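Local coordinates for periplasmic binding protein (PDB 4PAG), which probably captures a solute in the periplasm for uptake by an ABC transporter, and here holds a free histidine, at residues 29-33 with 118-122; 127-131 with 273-278; 194-200 with 284-289; 229-235 with 257-263. One frame throughout, in Å; residues are numbered along the deposited sequence.

Interaction 1: 29-33 with 118-122; sequences PISFM and KVNID
Take five residues from the first part of helix 28-37, Pro29 to Met33, at regular helical angles, and set them against the end of strand 116-119 and the loop after it. Lys118 and Val119 are extended; Asn120 stays fairly open at -98/104, and Ile121 bends the chain at -117/11. In register, Pro29 lies across from Ile121 with CA atoms 8.5 Å apart, and Ile30 across from Val119 at 8.6 Å, so side chains fill the gap. Alternation continuing from the strand into the loop sends Val119 and Ile121 toward the helix and turns Lys118 and Asn120 away. All the contacts between the segments are apolar. Ile121, chi1 p and chi2 t, brings CD1 to 3.5 Å from Pro29 CB. Ile30, m at both chi angles, reaches CD1 to 3.7 Å from Val119 CG2 and 4.4 Å from Ile121 CD1. Met33, a selenomethionine with chi1 and chi2 t and chi3 p, places CE 4.2 Å from both Val119 CG2 and Ile121 CG2. Such helix-on-sheet packing is what a parallel alpha/beta domain is made of: strand 116-119 is an outer strand of its sheet, and Pro29 and Ile30 also touch the adjacent strand 92-96. With no polar pairing between the two segments, the fit depends on shape and on the exclusion of water.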
loop_
_atom_site.group_PDB
_atom_site.type_symbol
_atom_site.label_atom_id
_atom_site.label_comp_id
_atom_site.label_asym_id
_atom_site.label_seq_id
_atom_site.Cartn_x
_atom_site.Cartn_y
_atom_site.Cartn_z
ATOM N N PRO A 29 -6.124 2.811 1.239
ATOM C CA PRO A 29 -5.643 2.432 -0.100
ATOM C C PRO A 29 -6.319 3.246 -1.216
ATOM O O PRO A 29 -5.679 3.608 -2.216
ATOM C CB PRO A 29 -6.052 0.955 -0.217
ATOM C CG PRO A 29 -6.208 0.479 1.182
ATOM C CD PRO A 29 -6.689 1.662 1.964
ATOM N N ILE A 30 -7.601 3.537 -1.026
ATOM C CA ILE A 30 -8.387 4.265 -2.021
ATOM C C ILE A 30 -8.145 5.766 -1.950
ATOM O O ILE A 30 -7.907 6.413 -2.971
ATOM C CB ILE A 30 -9.900 4.020 -1.854
ATOM C CG1 ILE A 30 -10.219 2.524 -1.717
ATOM C CG2 ILE A 30 -10.660 4.649 -3.014
ATOM C CD1 ILE A 30 -9.769 1.655 -2.876
ATOM N N SER A 31 -8.228 6.321 -0.745
ATOM C CA SER A 31 -7.976 7.736 -0.535
ATOM C C SER A 31 -6.576 8.142 -1.011
ATOM O O SER A 31 -6.437 9.169 -1.661
ATOM C CB SER A 31 -8.187 8.099 0.936
ATOM O OG SER A 31 -9.542 7.838 1.278
ATOM N N PHE A 32 -5.555 7.334 -0.712
ATOM C CA PHE A 32 -4.185 7.642 -1.156
ATOM C C PHE A 32 -4.089 7.679 -2.684
ATOM O O PHE A 32 -3.405 8.523 -3.250
ATOM C CB PHE A 32 -3.176 6.622 -0.597
ATOM C CG PHE A 32 -2.899 6.742 0.885
ATOM C CD1 PHE A 32 -3.639 7.569 1.720
ATOM C CD2 PHE A 32 -1.889 5.971 1.454
ATOM C CE1 PHE A 32 -3.358 7.643 3.081
ATOM C CE2 PHE A 32 -1.606 6.042 2.813
ATOM C CZ PHE A 32 -2.345 6.872 3.629
HETATM N N MSE A 33 -4.781 6.764 -3.348
HETATM C CA MSE A 33 -4.763 6.675 -4.812
HETATM C C MSE A 33 -5.489 7.842 -5.445
HETATM O O MSE A 33 -5.033 8.408 -6.448
HETATM C CB MSE A 33 -5.398 5.340 -5.188
HETATM C CG MSE A 33 -5.430 5.106 -6.690
HETATM SE SE MSE A 33 -5.746 3.188 -7.032
HETATM C CE MSE A 33 -7.169 2.801 -5.737
ATOM N N LYS A 118 -16.609 -0.071 -6.613
ATOM C CA LYS A 118 -15.547 -0.763 -5.909
ATOM C C LYS A 118 -14.441 -1.158 -6.871
ATOM O O LYS A 118 -14.697 -1.445 -8.043
ATOM C CB LYS A 118 -16.096 -1.971 -5.143
ATOM C CG LYS A 118 -16.649 -3.122 -5.970
ATOM C CD LYS A 118 -17.240 -4.147 -5.010
ATOM C CE LYS A 118 -17.382 -5.527 -5.620
ATOM N NZ LYS A 118 -18.676 -5.694 -6.318
ATOM N N VAL A 119 -13.210 -1.162 -6.366
ATOM C CA VAL A 119 -12.050 -1.490 -7.179
ATOM C C VAL A 119 -11.227 -2.589 -6.515
ATOM O O VAL A 119 -11.060 -2.609 -5.293
ATOM C CB VAL A 119 -11.177 -0.245 -7.464
ATOM C CG1 VAL A 119 -11.997 0.812 -8.197
ATOM C CG2 VAL A 119 -10.594 0.336 -6.186
ATOM N N ASN A 120 -10.732 -3.504 -7.340
ATOM C CA ASN A 120 -9.995 -4.662 -6.872
ATOM C C ASN A 120 -8.490 -4.417 -6.973
ATOM O O ASN A 120 -7.915 -4.490 -8.055
ATOM C CB ASN A 120 -10.404 -5.893 -7.681
ATOM C CG ASN A 120 -9.842 -7.178 -7.110
ATOM O OD1 ASN A 120 -8.906 -7.160 -6.316
ATOM N ND2 ASN A 120 -10.411 -8.297 -7.511
ATOM N N ILE A 121 -7.858 -4.158 -5.837
ATOM C CA ILE A 121 -6.442 -3.769 -5.814
ATOM C C ILE A 121 -5.540 -4.756 -5.076
ATOM O O ILE A 121 -4.373 -4.460 -4.816
ATOM C CB ILE A 121 -6.267 -2.384 -5.170
ATOM C CG1 ILE A 121 -6.988 -2.327 -3.819
ATOM C CG2 ILE A 121 -6.801 -1.317 -6.105
ATOM C CD1 ILE A 121 -6.496 -1.234 -2.903
ATOM N N ASP A 122 -6.063 -5.926 -4.739
ATOM C CA ASP A 122 -5.291 -6.872 -3.943
ATOM C C ASP A 122 -4.066 -7.391 -4.703
ATOM O O ASP A 122 -2.968 -7.452 -4.148
ATOM C CB ASP A 122 -6.182 -8.003 -3.452
ATOM C CG ASP A 122 -7.092 -7.572 -2.296
ATOM O OD1 ASP A 122 -6.968 -6.431 -1.774
ATOM O OD2 ASP A 122 -7.937 -8.384 -1.902
#

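Interaction 2: 127-131 with 273-278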
loop_
_atom_site.group_PDB
_atom_site.type_symbol
_atom_site.label_atom_id
_atom_site.label_comp_id
_atom_site.label_asym_id
_atom_site.label_seq_id
_atom_site.Cartn_x
_atom_site.Cartn_y
_atom_site.Cartn_z
ATOM N N TYR A 127 -3.040 -2.457 -10.611
ATOM C CA TYR A 127 -3.002 -0.994 -10.453
ATOM C C TYR A 127 -3.165 -0.185 -11.756
ATOM O O TYR A 127 -3.899 0.798 -11.765
ATOM C CB TYR A 127 -1.785 -0.532 -9.634
ATOM C CG TYR A 127 -2.043 -0.660 -8.140
ATOM C CD1 TYR A 127 -3.049 0.082 -7.525
ATOM C CD2 TYR A 127 -1.314 -1.542 -7.357
ATOM C CE1 TYR A 127 -3.314 -0.047 -6.168
ATOM C CE2 TYR A 127 -1.569 -1.674 -6.000
ATOM C CZ TYR A 127 -2.571 -0.930 -5.409
ATOM O OH TYR A 127 -2.820 -1.072 -4.054
ATOM N N PRO A 128 -2.524 -0.601 -12.861
ATOM C CA PRO A 128 -2.719 0.181 -14.086
ATOM C C PRO A 128 -4.189 0.293 -14.513
ATOM O O PRO A 128 -4.675 1.398 -14.761
ATOM C CB PRO A 128 -1.886 -0.574 -15.125
ATOM C CG PRO A 128 -0.826 -1.270 -14.322
ATOM C CD PRO A 128 -1.516 -1.662 -13.044
ATOM N N GLU A 129 -4.902 -0.821 -14.579
ATOM C CA GLU A 129 -6.306 -0.759 -14.976
ATOM C C GLU A 129 -7.188 -0.009 -13.966
ATOM O O GLU A 129 -8.111 0.700 -14.362
ATOM C CB GLU A 129 -6.854 -2.152 -15.299
ATOM C CG GLU A 129 -6.472 -2.614 -16.699
ATOM C CD GLU A 129 -7.036 -1.711 -17.793
ATOM O OE1 GLU A 129 -8.271 -1.523 -17.849
ATOM O OE2 GLU A 129 -6.247 -1.186 -18.599
ATOM N N VAL A 130 -6.875 -0.121 -12.677
ATOM C CA VAL A 130 -7.621 0.605 -11.650
ATOM C C VAL A 130 -7.387 2.112 -11.780
ATOM O O VAL A 130 -8.329 2.897 -11.696
ATOM C CB VAL A 130 -7.283 0.101 -10.232
ATOM C CG1 VAL A 130 -7.910 0.995 -9.165
ATOM C CG2 VAL A 130 -7.770 -1.333 -10.065
ATOM N N PHE A 131 -6.138 2.513 -12.004
ATOM C CA PHE A 131 -5.842 3.916 -12.282
ATOM C C PHE A 131 -6.621 4.441 -13.498
ATOM O O PHE A 131 -7.263 5.491 -13.417
ATOM C CB PHE A 131 -4.337 4.137 -12.477
ATOM C CG PHE A 131 -3.599 4.417 -11.204
ATOM C CD1 PHE A 131 -3.830 5.592 -10.509
ATOM C CD2 PHE A 131 -2.653 3.523 -10.712
ATOM C CE1 PHE A 131 -3.144 5.874 -9.339
ATOM C CE2 PHE A 131 -1.971 3.794 -9.538
ATOM C CZ PHE A 131 -2.210 4.972 -8.853
ATOM N N PRO A 273 -2.030 -1.219 2.430
ATOM C CA PRO A 273 -1.744 -1.677 1.077
ATOM C C PRO A 273 -2.140 -0.548 0.130
ATOM O O PRO A 273 -3.179 0.073 0.332
ATOM C CB PRO A 273 -2.677 -2.876 0.885
ATOM C CG PRO A 273 -3.219 -3.204 2.217
ATOM C CD PRO A 273 -3.104 -1.989 3.073
ATOM N N SER A 274 -1.304 -0.239 -0.849
ATOM C CA SER A 274 -1.616 0.834 -1.786
ATOM C C SER A 274 -0.748 0.763 -3.035
ATOM O O SER A 274 0.174 -0.056 -3.137
ATOM C CB SER A 274 -1.424 2.207 -1.127
ATOM O OG SER A 274 -0.047 2.574 -1.099
ATOM N N PHE A 275 -1.058 1.655 -3.971
ATOM C CA PHE A 275 -0.273 1.843 -5.185
ATOM C C PHE A 275 1.227 2.085 -4.926
ATOM O O PHE A 275 2.042 1.909 -5.828
ATOM C CB PHE A 275 -0.835 3.027 -5.970
ATOM C CG PHE A 275 -0.476 4.343 -5.374
ATOM C CD1 PHE A 275 -1.259 4.908 -4.390
ATOM C CD2 PHE A 275 0.691 4.997 -5.764
ATOM C CE1 PHE A 275 -0.898 6.120 -3.816
ATOM C CE2 PHE A 275 1.053 6.196 -5.192
ATOM C CZ PHE A 275 0.253 6.766 -4.215
HETATM N N MSE A 276 1.597 2.507 -3.720
HETATM C CA MSE A 276 3.021 2.685 -3.373
HETATM C C MSE A 276 3.816 1.415 -3.603
HETATM O O MSE A 276 5.045 1.463 -3.788
HETATM C CB MSE A 276 3.205 3.073 -1.906
HETATM C CG MSE A 276 2.616 4.421 -1.520
HETATM SE SE MSE A 276 3.483 5.929 -2.444
HETATM C CE MSE A 276 5.277 5.822 -1.623
ATOM N N ARG A 277 3.129 0.274 -3.605
ATOM C CA ARG A 277 3.758 -1.031 -3.868
ATOM C C ARG A 277 4.407 -1.143 -5.245
ATOM O O ARG A 277 5.329 -1.947 -5.437
ATOM C CB ARG A 277 2.748 -2.155 -3.679
ATOM C CG ARG A 277 2.374 -2.360 -2.226
ATOM C CD ARG A 277 1.109 -3.184 -2.045
ATOM N NE ARG A 277 1.014 -3.580 -0.650
ATOM C CZ ARG A 277 0.184 -4.482 -0.145
ATOM N NH1 ARG A 277 -0.707 -5.112 -0.911
ATOM N NH2 ARG A 277 0.247 -4.750 1.160
ATOM N N ILE A 278 3.928 -0.341 -6.195
ATOM C CA ILE A 278 4.583 -0.203 -7.492
ATOM C C ILE A 278 6.090 0.053 -7.314
ATOM O O ILE A 278 6.913 -0.529 -8.021
ATOM C CB ILE A 278 3.926 0.932 -8.298
ATOM C CG1 ILE A 278 2.523 0.496 -8.731
ATOM C CG2 ILE A 278 4.759 1.306 -9.515
ATOM C CD1 ILE A 278 1.580 1.655 -8.991
#
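Tyr127 gives up more area here than any other residue, 88 Å². It sits in the first turn of helix 127-138, and its ring reaches over the turn that leads into helix 277-288. Phe275 CA stands 3.7 Å from the centroid of that ring and 15° off its normal, a CH-pi contact over the face. The hydroxyl is pressed against the backbone: Tyr127 OH is 2.9 Å from Ser274 C and 3.2 Å from Phe275 N, the latter at too poor an angle for a hydrogen bond.

Phe275 comes next with 48 Å², second in a type I turn from Ser274 to Arg277, where Ser274 OG caps Met276 N at 3.1 Å. The Phe275 ring, at chi1 p, leads away from 127-131 and meets Phe304 and Phe308 of helix 297-309.

Phe131, one turn after Tyr127, buries 40 Å². It directs its edge at the face of Phe275 in an offset edge-to-face pair, centroids 6.0 Å apart and planes at 77°. Ile278 CD1 finishes the patch, 4.1 Å from Tyr127 CB.

This is buried packing near the centre of the chain, with helix 28-37 (Met33, Val36, Ile37) alongside. Aromatic and aliphatic surfaces join the segments and no polar bond does; the Ser274 bonds shape the turn, while Arg277 NH2 bonds to Phe190 O and Thr269 O.

Interaction 3: 194-200 with 284-289; sequences PLALAGG and IASKLY
Residues 194-197 close helix 193-197; Ala198 follows at -80/0, and Gly199 switches to positive phi (93/20) in a Schellman motif, with Gly200 N bonded to Leu195 O at 3.0 Å. Residues 284-288 end helix 277-288, and Tyr289 (-133/64) leaves it. Ala198 CA is 4.8 Å from Ala285 CA, and Gly200 CA 7.0 Å from Leu288 CA. Ala198 fills the middle, its CB 3.4 Å from Ile284 CG2. Ile284, m then t, sends CD1 to 3.7 Å from Leu195 CD2. Leu288, also m then t, sets CD1 3.6 Å from Gly200 N. Tyr289, chi1 m, donates from OH to Gly199 O at 2.6 Å. At these backbone angles a Gly199 CB would jam against the preceding carbonyl O, besides crowding Tyr289 CE2; a Gly200 CB would clash with Leu195 O and crowd Leu288 CD1. This is close packing of two helix C-termini, one ended by a glycine Schellman motif, against the sheet, with Leu195 on Tyr175 and Ile231, and Leu288 on Val173 and Val229.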
loop_
_atom_site.group_PDB
_atom_site.type_symbol
_atom_site.label_atom_id
_atom_site.label_comp_id
_atom_site.label_asym_id
_atom_site.label_seq_id
_atom_site.Cartn_x
_atom_site.Cartn_y
_atom_site.Cartn_z
ATOM N N PRO A 194 3.292 -7.602 -1.628
ATOM C CA PRO A 194 4.443 -7.120 -2.388
ATOM C C PRO A 194 5.730 -7.881 -2.073
ATOM O O PRO A 194 6.647 -7.891 -2.890
ATOM C CB PRO A 194 4.572 -5.659 -1.959
ATOM C CG PRO A 194 3.884 -5.574 -0.647
ATOM C CD PRO A 194 2.770 -6.561 -0.723
ATOM N N LEU A 195 5.784 -8.516 -0.905
ATOM C CA LEU A 195 6.930 -9.362 -0.557
ATOM C C LEU A 195 6.992 -10.584 -1.479
ATOM O O LEU A 195 8.065 -10.975 -1.938
ATOM C CB LEU A 195 6.859 -9.782 0.908
ATOM C CG LEU A 195 6.971 -8.622 1.908
ATOM C CD1 LEU A 195 6.297 -8.954 3.232
ATOM C CD2 LEU A 195 8.426 -8.287 2.141
ATOM N N ALA A 196 5.837 -11.173 -1.759
ATOM C CA ALA A 196 5.750 -12.293 -2.703
ATOM C C ALA A 196 5.935 -11.823 -4.145
ATOM O O ALA A 196 6.568 -12.507 -4.950
ATOM C CB ALA A 196 4.417 -13.003 -2.548
ATOM N N LEU A 197 5.384 -10.655 -4.468
ATOM C CA LEU A 197 5.521 -10.084 -5.814
ATOM C C LEU A 197 6.979 -9.771 -6.159
ATOM O O LEU A 197 7.388 -9.842 -7.325
ATOM C CB LEU A 197 4.689 -8.808 -5.924
ATOM C CG LEU A 197 4.435 -8.286 -7.334
ATOM C CD1 LEU A 197 3.519 -9.235 -8.094
ATOM C CD2 LEU A 197 3.837 -6.886 -7.269
ATOM N N ALA A 198 7.756 -9.435 -5.135
ATOM C CA ALA A 198 9.173 -9.153 -5.290
ATOM C C ALA A 198 10.048 -10.415 -5.365
ATOM O O ALA A 198 11.257 -10.305 -5.467
ATOM C CB ALA A 198 9.638 -8.274 -4.143
ATOM N N GLY A 199 9.444 -11.596 -5.293
ATOM C CA GLY A 199 10.177 -12.859 -5.389
ATOM C C GLY A 199 10.602 -13.440 -4.050
ATOM O O GLY A 199 11.501 -14.273 -3.989
ATOM N N GLY A 200 9.949 -13.018 -2.975
ATOM C CA GLY A 200 10.252 -13.534 -1.655
ATOM C C GLY A 200 9.598 -14.874 -1.375
ATOM O O GLY A 200 8.509 -15.170 -1.876
ATOM N N ILE A 284 11.804 -3.833 -2.133
ATOM C CA ILE A 284 11.925 -5.188 -1.565
ATOM C C ILE A 284 12.825 -6.097 -2.430
ATOM O O ILE A 284 13.710 -6.792 -1.901
ATOM C CB ILE A 284 10.546 -5.868 -1.371
ATOM C CG1 ILE A 284 9.750 -5.175 -0.259
ATOM C CG2 ILE A 284 10.709 -7.333 -1.009
ATOM C CD1 ILE A 284 8.274 -5.516 -0.281
ATOM N N ALA A 285 12.598 -6.112 -3.742
ATOM C CA ALA A 285 13.413 -6.942 -4.643
ATOM C C ALA A 285 14.905 -6.604 -4.543
ATOM O O ALA A 285 15.765 -7.503 -4.548
ATOM C CB ALA A 285 12.935 -6.800 -6.082
ATOM N N SER A 286 15.202 -5.312 -4.436
ATOM C CA SER A 286 16.579 -4.831 -4.297
ATOM C C SER A 286 17.232 -5.356 -3.015
ATOM O O SER A 286 18.436 -5.583 -2.985
ATOM C CB SER A 286 16.645 -3.298 -4.336
ATOM O OG SER A 286 16.242 -2.704 -3.103
ATOM N N LYS A 287 16.438 -5.551 -1.969
ATOM C CA LYS A 287 16.947 -6.091 -0.711
ATOM C C LYS A 287 17.028 -7.623 -0.725
ATOM O O LYS A 287 17.938 -8.190 -0.137
ATOM C CB LYS A 287 16.081 -5.619 0.462
ATOM C CG LYS A 287 16.019 -4.107 0.647
ATOM C CD LYS A 287 17.399 -3.459 0.730
ATOM C CE LYS A 287 17.289 -1.971 1.008
ATOM N NZ LYS A 287 18.540 -1.272 0.622
ATOM N N LEU A 288 16.085 -8.287 -1.391
ATOM C CA LEU A 288 16.096 -9.753 -1.497
ATOM C C LEU A 288 17.197 -10.282 -2.435
ATOM O O LEU A 288 17.719 -11.375 -2.232
ATOM C CB LEU A 288 14.736 -10.257 -1.980
ATOM C CG LEU A 288 13.496 -9.962 -1.125
ATOM C CD1 LEU A 288 12.261 -10.571 -1.793
ATOM C CD2 LEU A 288 13.649 -10.477 0.295
ATOM N N TYR A 289 17.536 -9.494 -3.451
ATOM C CA TYR A 289 18.437 -9.903 -4.526
ATOM C C TYR A 289 19.477 -8.820 -4.782
ATOM O O TYR A 289 19.519 -8.236 -5.861
ATOM C CB TYR A 289 17.627 -10.214 -5.787
ATOM C CG TYR A 289 16.641 -11.312 -5.518
ATOM C CD1 TYR A 289 17.080 -12.622 -5.354
ATOM C CD2 TYR A 289 15.280 -11.042 -5.334
ATOM C CE1 TYR A 289 16.200 -13.638 -5.063
ATOM C CE2 TYR A 289 14.388 -12.065 -5.039
ATOM C CZ TYR A 289 14.862 -13.360 -4.901
ATOM O OH TYR A 289 14.014 -14.400 -4.610
#

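Interaction 4: 229-235 with 257-263. With HIS (histidine), chain E.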
loop_
_atom_site.group_PDB
_atom_site.type_symbol
_atom_site.label_atom_id
_atom_site.label_comp_id
_atom_site.label_asym_id
_atom_site.label_seq_id
_atom_site.Cartn_x
_atom_site.Cartn_y
_atom_site.Cartn_z
ATOM N N VAL A 229 16.471 -12.607 4.862
ATOM C CA VAL A 229 16.212 -11.178 4.974
ATOM C C VAL A 229 15.033 -10.937 5.919
ATOM O O VAL A 229 14.058 -11.693 5.922
ATOM C CB VAL A 229 15.917 -10.550 3.595
ATOM C CG1 VAL A 229 15.427 -9.118 3.736
ATOM C CG2 VAL A 229 17.157 -10.578 2.701
ATOM N N ILE A 230 15.129 -9.876 6.713
ATOM C CA ILE A 230 14.026 -9.457 7.561
ATOM C C ILE A 230 13.585 -8.051 7.163
ATOM O O ILE A 230 14.387 -7.119 7.108
ATOM C CB ILE A 230 14.377 -9.516 9.059
ATOM C CG1 ILE A 230 14.661 -10.962 9.488
ATOM C CG2 ILE A 230 13.237 -8.912 9.878
ATOM C CD1 ILE A 230 15.299 -11.102 10.856
ATOM N N ILE A 231 12.298 -7.916 6.865
ATOM C CA ILE A 231 11.698 -6.628 6.548
ATOM C C ILE A 231 10.888 -6.187 7.760
ATOM O O ILE A 231 10.007 -6.917 8.216
ATOM C CB ILE A 231 10.786 -6.734 5.307
ATOM C CG1 ILE A 231 11.571 -7.221 4.079
ATOM C CG2 ILE A 231 10.114 -5.399 5.007
ATOM C CD1 ILE A 231 12.720 -6.330 3.650
ATOM N N VAL A 232 11.184 -4.986 8.255
ATOM C CA VAL A 232 10.682 -4.481 9.530
ATOM C C VAL A 232 9.783 -3.255 9.336
ATOM O O VAL A 232 10.137 -2.315 8.622
ATOM C CB VAL A 232 11.866 -4.071 10.436
ATOM C CG1 VAL A 232 11.367 -3.439 11.726
ATOM C CG2 VAL A 232 12.777 -5.271 10.717
ATOM N N GLN A 233 8.630 -3.253 9.994
ATOM C CA GLN A 233 7.696 -2.128 9.892
ATOM C C GLN A 233 7.994 -1.077 10.976
ATOM O O GLN A 233 8.070 0.118 10.696
ATOM C CB GLN A 233 6.262 -2.673 9.988
ATOM C CG GLN A 233 5.153 -1.992 9.197
ATOM C CD GLN A 233 5.560 -1.347 7.880
ATOM O OE1 GLN A 233 6.065 -0.244 7.876
ATOM N NE2 GLN A 233 5.255 -1.996 6.759
ATOM N N ASN A 234 8.201 -1.517 12.209
ATOM C CA ASN A 234 8.263 -0.586 13.340
ATOM C C ASN A 234 9.697 -0.148 13.676
ATOM O O ASN A 234 10.585 -0.985 13.893
ATOM C CB ASN A 234 7.543 -1.185 14.557
ATOM C CG ASN A 234 6.019 -1.272 14.357
ATOM O OD1 ASN A 234 5.514 -1.178 13.231
ATOM N ND2 ASN A 234 5.286 -1.437 15.455
ATOM N N PRO A 235 9.939 1.170 13.710
ATOM C CA PRO A 235 11.302 1.628 13.986
ATOM C C PRO A 235 11.835 1.213 15.359
ATOM O O PRO A 235 13.040 1.023 15.483
ATOM C CB PRO A 235 11.206 3.156 13.873
ATOM C CG PRO A 235 9.762 3.476 14.009
ATOM C CD PRO A 235 9.014 2.294 13.471
ATOM N N LYS A 257 21.080 -7.911 7.116
ATOM C CA LYS A 257 20.048 -7.937 6.079
ATOM C C LYS A 257 18.668 -7.778 6.738
ATOM O O LYS A 257 17.792 -8.649 6.656
ATOM C CB LYS A 257 20.174 -9.216 5.250
ATOM C CG LYS A 257 21.411 -9.205 4.354
ATOM C CD LYS A 257 21.804 -10.588 3.860
ATOM C CE LYS A 257 20.906 -11.079 2.743
ATOM N NZ LYS A 257 21.221 -10.435 1.434
ATOM N N VAL A 258 18.518 -6.636 7.402
ATOM C CA VAL A 258 17.318 -6.244 8.120
ATOM C C VAL A 258 17.022 -4.812 7.682
ATOM O O VAL A 258 17.886 -3.946 7.806
ATOM C CB VAL A 258 17.550 -6.267 9.646
ATOM C CG1 VAL A 258 16.301 -5.826 10.397
ATOM C CG2 VAL A 258 18.022 -7.642 10.117
ATOM N N TYR A 259 15.825 -4.557 7.152
ATOM C CA TYR A 259 15.530 -3.263 6.519
ATOM C C TYR A 259 14.199 -2.700 6.975
ATOM O O TYR A 259 13.199 -3.421 7.043
ATOM C CB TYR A 259 15.559 -3.396 4.985
ATOM C CG TYR A 259 16.847 -4.030 4.482
ATOM C CD1 TYR A 259 18.028 -3.302 4.426
ATOM C CD2 TYR A 259 16.891 -5.374 4.122
ATOM C CE1 TYR A 259 19.218 -3.889 4.013
ATOM C CE2 TYR A 259 18.075 -5.967 3.690
ATOM C CZ TYR A 259 19.232 -5.213 3.633
ATOM O OH TYR A 259 20.403 -5.783 3.202
ATOM N N LEU A 260 14.205 -1.407 7.288
ATOM C CA LEU A 260 13.031 -0.703 7.783
ATOM C C LEU A 260 12.242 -0.137 6.600
ATOM O O LEU A 260 12.787 0.550 5.751
ATOM C CB LEU A 260 13.458 0.425 8.728
ATOM C CG LEU A 260 12.396 1.243 9.455
ATOM C CD1 LEU A 260 11.567 0.386 10.396
ATOM C CD2 LEU A 260 13.060 2.391 10.214
ATOM N N VAL A 261 10.956 -0.441 6.541
ATOM C CA VAL A 261 10.117 0.016 5.430
ATOM C C VAL A 261 9.954 1.539 5.479
ATOM O O VAL A 261 9.557 2.073 6.508
ATOM C CB VAL A 261 8.719 -0.644 5.477
ATOM C CG1 VAL A 261 7.828 -0.127 4.365
ATOM C CG2 VAL A 261 8.826 -2.156 5.378
ATOM N N PRO A 262 10.255 2.247 4.371
ATOM C CA PRO A 262 9.985 3.682 4.306
ATOM C C PRO A 262 8.509 4.041 4.377
ATOM O O PRO A 262 7.637 3.275 3.928
ATOM C CB PRO A 262 10.549 4.090 2.944
ATOM C CG PRO A 262 11.558 3.045 2.622
ATOM C CD PRO A 262 10.984 1.782 3.183
ATOM N N LYS A 263 8.242 5.216 4.929
ATOM C CA LYS A 263 6.883 5.621 5.287
ATOM C C LYS A 263 6.477 7.008 4.815
ATOM O O LYS A 263 5.356 7.433 5.093
ATOM C CB LYS A 263 6.731 5.563 6.810
ATOM C CG LYS A 263 6.885 4.166 7.361
ATOM C CD LYS A 263 6.990 4.136 8.860
ATOM C CE LYS A 263 7.112 2.700 9.330
ATOM N NZ LYS A 263 8.451 2.132 9.029
HETATM N N HIS E . 13.133 5.615 9.930
HETATM C CA HIS E . 11.800 5.640 9.268
HETATM C C HIS E . 10.700 5.300 10.263
HETATM O O HIS E . 10.107 4.213 10.295
HETATM C CB HIS E . 11.764 4.689 8.079
HETATM C CG HIS E . 12.945 4.818 7.169
HETATM N ND1 HIS E . 13.437 3.766 6.427
HETATM C CD2 HIS E . 13.736 5.879 6.886
HETATM C CE1 HIS E . 14.473 4.174 5.717
HETATM N NE2 HIS E . 14.676 5.453 5.977
HETATM O OXT HIS E . 10.390 6.148 11.086
#
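Look at Lys263 first. With chi1 m, chi2 and chi3 t and chi4 p, it curls back so that NZ donates to Gln233 O at 2.6 Å, to Val261 O at 2.8 Å and to the bound histidine's O at 2.9 Å. Leu260, t then p, lays CD2 3.2 Å from the ligand's N, while its O accepts a weak 3.3 Å bond from the ligand's ND1. Gln233 takes an off-well rotamer, bringing OE1 to 3.6 Å from Val261 CB; Asn267 and Tyr175 satisfy its amide. Upstream of the pocket residues the strands run parallel, tied by backbone bonds such as Ile230 N to Lys257 O (2.9 Å) and Val232 N to Tyr259 O (2.8 Å). Val232, chi1 t, sets CG2 3.6 Å from Val258 CG1. Joined through helices 235-243 and 251-254, the strands form a beta-alpha-beta crossover, the histidine pocket at their C-terminal ends. Strand 258-260 is outermost, and 229-232 pairs with 172-176; Val232 and Val258 pack on helix 235-243, Val229 and Tyr259 on helix 277-288.

Overall arrangement
All four contacts are largely buried, but they serve different parts of the chain. Interactions 1 and 2 lie near its centre, centres about 7 Å apart, and touch: Met33 CG is 3.6 Å from Phe131 CE1. Interactions 3 and 4 belong to the four-stranded parallel sheet and its packing, with Leu195 CD2 3.8 Å from Ile231 CG1. Helix 277-288 joins the pairs, its N-terminal end and the turn before it used in interaction 2, its C-terminal end in interaction 3. Chemistry changes accordingly: aliphatic in 1, mainly aromatic in 2, apolar with one tyrosine hydrogen bond in 3, and backbone pairing plus a lysine at the ligand in 4.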